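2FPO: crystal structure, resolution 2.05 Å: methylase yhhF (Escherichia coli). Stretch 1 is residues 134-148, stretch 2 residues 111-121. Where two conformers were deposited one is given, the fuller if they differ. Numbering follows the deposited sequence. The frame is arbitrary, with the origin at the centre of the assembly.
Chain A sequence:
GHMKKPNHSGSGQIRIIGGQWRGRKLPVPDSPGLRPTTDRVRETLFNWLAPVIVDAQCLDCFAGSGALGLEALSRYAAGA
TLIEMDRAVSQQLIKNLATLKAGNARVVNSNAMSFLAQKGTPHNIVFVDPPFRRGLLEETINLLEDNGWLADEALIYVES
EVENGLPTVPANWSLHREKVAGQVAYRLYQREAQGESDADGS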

# COMPACT_ATOMS: atom_id res chain seq x y z
N ARG A 134 15.24 -4.92 -5.38
CA ARG A 134 16.54 -4.90 -4.74
C ARG A 134 17.04 -3.49 -4.51
O ARG A 134 17.25 -2.71 -5.45
CB ARG A 134 17.56 -5.74 -5.54
CG ARG A 134 18.84 -5.99 -4.75
CD ARG A 134 19.52 -7.33 -5.07
NE ARG A 134 19.66 -7.62 -6.50
CZ ARG A 134 20.27 -6.83 -7.37
NH1 ARG A 134 20.80 -5.67 -6.98
NH2 ARG A 134 20.34 -7.21 -8.65
N GLY A 135 17.25 -3.18 -3.23
CA GLY A 135 17.56 -1.82 -2.79
C GLY A 135 16.42 -1.13 -2.06
O GLY A 135 16.65 -0.15 -1.36
N LEU A 136 15.19 -1.61 -2.23
CA LEU A 136 14.01 -1.01 -1.61
C LEU A 136 13.23 -1.98 -0.73
O LEU A 136 12.80 -1.62 0.34
CB LEU A 136 13.04 -0.42 -2.67
CG LEU A 136 13.53 0.69 -3.62
CD1 LEU A 136 12.43 1.02 -4.59
CD2 LEU A 136 13.99 1.98 -2.88
N LEU A 137 13.00 -3.20 -1.19
CA LEU A 137 12.00 -4.04 -0.52
C LEU A 137 12.34 -4.34 0.95
O LEU A 137 11.57 -4.00 1.85
CB LEU A 137 11.76 -5.35 -1.27
CG LEU A 137 10.60 -6.22 -0.74
CD1 LEU A 137 9.25 -5.51 -0.88
CD2 LEU A 137 10.52 -7.54 -1.46
N GLU A 138 13.48 -4.99 1.19
CA GLU A 138 13.86 -5.34 2.54
C GLU A 138 14.14 -4.14 3.43
O GLU A 138 13.87 -4.21 4.63
CB GLU A 138 15.06 -6.28 2.58
CG GLU A 138 14.65 -7.74 2.73
CD GLU A 138 14.67 -8.49 1.43
OE1 GLU A 138 14.02 -8.01 0.47
OE2 GLU A 138 15.35 -9.55 1.37
N GLU A 139 14.68 -3.07 2.83
CA GLU A 139 14.98 -1.80 3.50
C GLU A 139 13.71 -1.16 4.04
O GLU A 139 13.69 -0.65 5.16
CB GLU A 139 15.62 -0.82 2.51
CG GLU A 139 17.10 -1.11 2.18
CD GLU A 139 17.31 -2.22 1.13
OE1 GLU A 139 16.32 -2.77 0.59
OE2 GLU A 139 18.48 -2.54 0.85
N THR A 140 12.67 -1.18 3.22
CA THR A 140 11.37 -0.59 3.56
C THR A 140 10.76 -1.37 4.71
O THR A 140 10.30 -0.81 5.69
CB THR A 140 10.40 -0.57 2.32
OG1 THR A 140 10.97 0.27 1.31
CG2 THR A 140 9.03 0.00 2.70
N ILE A 141 10.75 -2.69 4.56
CA ILE A 141 10.30 -3.61 5.60
C ILE A 141 10.97 -3.36 6.97
O ILE A 141 10.30 -3.33 8.00
CB ILE A 141 10.51 -5.06 5.14
CG1 ILE A 141 9.39 -5.44 4.15
CG2 ILE A 141 10.65 -6.06 6.36
CD1 ILE A 141 9.70 -6.70 3.31
N ASN A 142 12.28 -3.13 6.97
CA ASN A 142 12.98 -2.90 8.25
C ASN A 142 12.68 -1.54 8.84
O ASN A 142 12.58 -1.41 10.05
CB ASN A 142 14.48 -3.07 8.11
CG ASN A 142 14.89 -4.52 7.96
OD1 ASN A 142 15.86 -4.82 7.27
ND2 ASN A 142 14.17 -5.41 8.62
N LEU A 143 12.55 -0.53 7.98
CA LEU A 143 12.19 0.82 8.45
C LEU A 143 10.79 0.84 9.04
O LEU A 143 10.59 1.45 10.08
CB LEU A 143 12.31 1.85 7.32
CG LEU A 143 13.77 2.14 6.91
CD1 LEU A 143 13.79 2.65 5.49
CD2 LEU A 143 14.49 3.10 7.84
N LEU A 144 9.84 0.16 8.38
CA LEU A 144 8.46 0.04 8.89
C LEU A 144 8.45 -0.53 10.30
O LEU A 144 7.85 0.03 11.21
CB LEU A 144 7.55 -0.80 7.95
CG LEU A 144 7.18 -0.17 6.60
CD1 LEU A 144 6.45 -1.22 5.73
CD2 LEU A 144 6.29 1.08 6.86
N GLU A 145 9.13 -1.65 10.47
CA GLU A 145 9.25 -2.29 11.78
C GLU A 145 10.03 -1.47 12.84
O GLU A 145 9.69 -1.51 14.01
CB GLU A 145 9.89 -3.67 11.63
CG GLU A 145 10.08 -4.48 12.94
CD GLU A 145 8.78 -4.73 13.68
OE1 GLU A 145 7.74 -4.95 13.02
OE2 GLU A 145 8.81 -4.73 14.94
N ASP A 146 11.08 -0.76 12.43
CA ASP A 146 11.99 -0.14 13.41
C ASP A 146 11.55 1.24 13.85
O ASP A 146 11.93 1.69 14.91
CB ASP A 146 13.41 -0.04 12.87
CG ASP A 146 14.05 -1.38 12.62
OD1 ASP A 146 13.54 -2.42 13.09
OD2 ASP A 146 15.08 -1.38 11.93
N ASN A 147 10.75 1.92 13.03
CA ASN A 147 10.42 3.31 13.27
C ASN A 147 8.96 3.58 13.70
O ASN A 147 8.50 4.71 13.67
CB ASN A 147 10.87 4.17 12.07
CG ASN A 147 12.39 4.20 11.93
OD1 ASN A 147 13.09 4.00 12.91
ND2 ASN A 147 12.88 4.42 10.73
N GLY A 148 8.25 2.53 14.13
CA GLY A 148 6.93 2.70 14.71
C GLY A 148 5.81 2.92 13.72
O GLY A 148 4.75 3.46 14.06
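Stretch 2 (111-121) NAMSFLAQKGT

How does stretch 2 lie on stretch 1? Its short helix, 112-116, runs almost parallel to helix 137-146, with 11° between their N-to-C directions and 9.8 Å between the axes at closest approach. The CA atoms draw together along the way, from 6.7 Å for Thr140 and Met113 to 5.9 Å for Leu143 and Leu116, and beyond the helix of stretch 1 Asn147 CA is 5.3 Å from Lys119 CA and Gly148 CA 4.9 Å from Gly120 CA.

What meets the start of stretch 1? Met113, a selenomethionine with chi1 and chi2 both m, reaches across although its CA-to-CB bond points sideways. Its CE lies 3.6 Å from Gly135 O, its CG 4.2 Å from Leu136 CD2, and its SE 3.5 Å from Glu139 CB.

Which side chains pack along the middle of the helix? Thr140 CG2 approaches Leu116 CD1 at 3.6 Å, while Thr140 OG1 is turned back to its own helix, donating to Leu136 O at 2.8 Å. One turn on, Leu143 points toward stretch 2: its CB is 3.8 Å from Leu116 CB, its CD1 4.1 Å from Met113 SE, and its CD2 4.1 Å from Ala117 CB. Leu144 starts away, yet its CD2 comes within 3.9 Å of Leu116 CD2, so Leu116 is met by three residues of this helix.

How is the C-terminal end fastened? Asn147, the first residue to leave helical phi/psi, uses both side chain and backbone: its ND2 donates to Leu116 O at 2.8 Å, and its O accepts from Gly120 N at 2.7 Å. Gly120 has no side chain here; an ideal CB would clash with Asn147 O at 2.9 Å. Gly148, at positive phi, brings its O to 3.3 Å from Thr121 C, continuing the contact along the backbone.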

# COMPACT_ATOMS: atom_id res chain seq x y z
N ASN A 111 10.54 10.01 -1.58
CA ASN A 111 10.94 8.61 -1.64
C ASN A 111 10.69 7.93 -0.28
O ASN A 111 10.70 8.60 0.78
CB ASN A 111 12.42 8.48 -2.10
CG ASN A 111 13.41 8.98 -1.06
OD1 ASN A 111 13.91 8.20 -0.26
ND2 ASN A 111 13.63 10.29 -1.01
N ALA A 112 10.48 6.61 -0.29
CA ALA A 112 10.12 5.88 0.93
C ALA A 112 11.24 5.78 1.97
O ALA A 112 10.96 5.80 3.15
CB ALA A 112 9.59 4.49 0.60
N MSE A 113 12.49 5.71 1.52
CA MSE A 113 13.63 5.57 2.42
C MSE A 113 13.83 6.78 3.32
O MSE A 113 14.04 6.60 4.53
CB MSE A 113 14.92 5.31 1.64
CG MSE A 113 14.74 4.19 0.65
SE MSE A 113 14.91 2.48 1.54
CE MSE A 113 16.75 2.34 1.23
N SER A 114 13.75 7.99 2.75
CA SER A 114 13.79 9.23 3.51
C SER A 114 12.55 9.38 4.38
O SER A 114 12.64 9.80 5.55
CB SER A 114 13.84 10.45 2.58
OG SER A 114 15.09 10.48 1.92
N PHE A 115 11.40 9.08 3.80
CA PHE A 115 10.15 9.24 4.52
C PHE A 115 10.02 8.38 5.79
O PHE A 115 9.58 8.87 6.83
CB PHE A 115 8.92 9.05 3.64
CG PHE A 115 7.64 9.22 4.42
CD1 PHE A 115 7.21 10.48 4.78
CD2 PHE A 115 6.94 8.11 4.88
CE1 PHE A 115 6.05 10.63 5.56
CE2 PHE A 115 5.80 8.26 5.67
CZ PHE A 115 5.37 9.53 6.00
N LEU A 116 10.37 7.10 5.68
CA LEU A 116 10.21 6.13 6.77
C LEU A 116 11.32 6.20 7.81
O LEU A 116 11.19 5.63 8.90
CB LEU A 116 10.06 4.69 6.23
CG LEU A 116 8.88 4.46 5.25
CD1 LEU A 116 9.00 3.12 4.59
CD2 LEU A 116 7.52 4.64 6.00
N ALA A 117 12.41 6.89 7.48
CA ALA A 117 13.54 7.08 8.40
C ALA A 117 13.30 8.27 9.30
O ALA A 117 14.07 9.26 9.29
CB ALA A 117 14.87 7.21 7.65
N GLN A 118 12.25 8.16 10.10
CA GLN A 118 11.89 9.12 11.14
C GLN A 118 10.92 8.41 12.12
O GLN A 118 10.43 7.32 11.81
CB GLN A 118 11.21 10.35 10.52
CG GLN A 118 9.92 9.98 9.74
CD GLN A 118 9.09 11.19 9.33
OE1 GLN A 118 9.07 12.22 10.02
NE2 GLN A 118 8.41 11.09 8.17
N LYS A 119 10.64 9.02 13.27
CA LYS A 119 9.62 8.48 14.18
C LYS A 119 8.27 8.46 13.47
O LYS A 119 7.72 9.52 13.10
CB LYS A 119 9.50 9.31 15.46
CG LYS A 119 8.59 8.65 16.51
CD LYS A 119 8.78 9.25 17.92
CE LYS A 119 7.61 10.14 18.36
NZ LYS A 119 7.50 11.44 17.61
N GLY A 120 7.73 7.25 13.29
CA GLY A 120 6.49 7.07 12.56
C GLY A 120 5.25 7.07 13.40
O GLY A 120 5.30 7.33 14.61
N THR A 121 4.14 6.77 12.75
CA THR A 121 2.86 6.67 13.40
C THR A 121 2.23 5.32 13.01
O THR A 121 2.39 4.89 11.87
CB THR A 121 1.96 7.91 13.06
OG1 THR A 121 0.83 7.90 13.93
CG2 THR A 121 1.48 7.92 11.59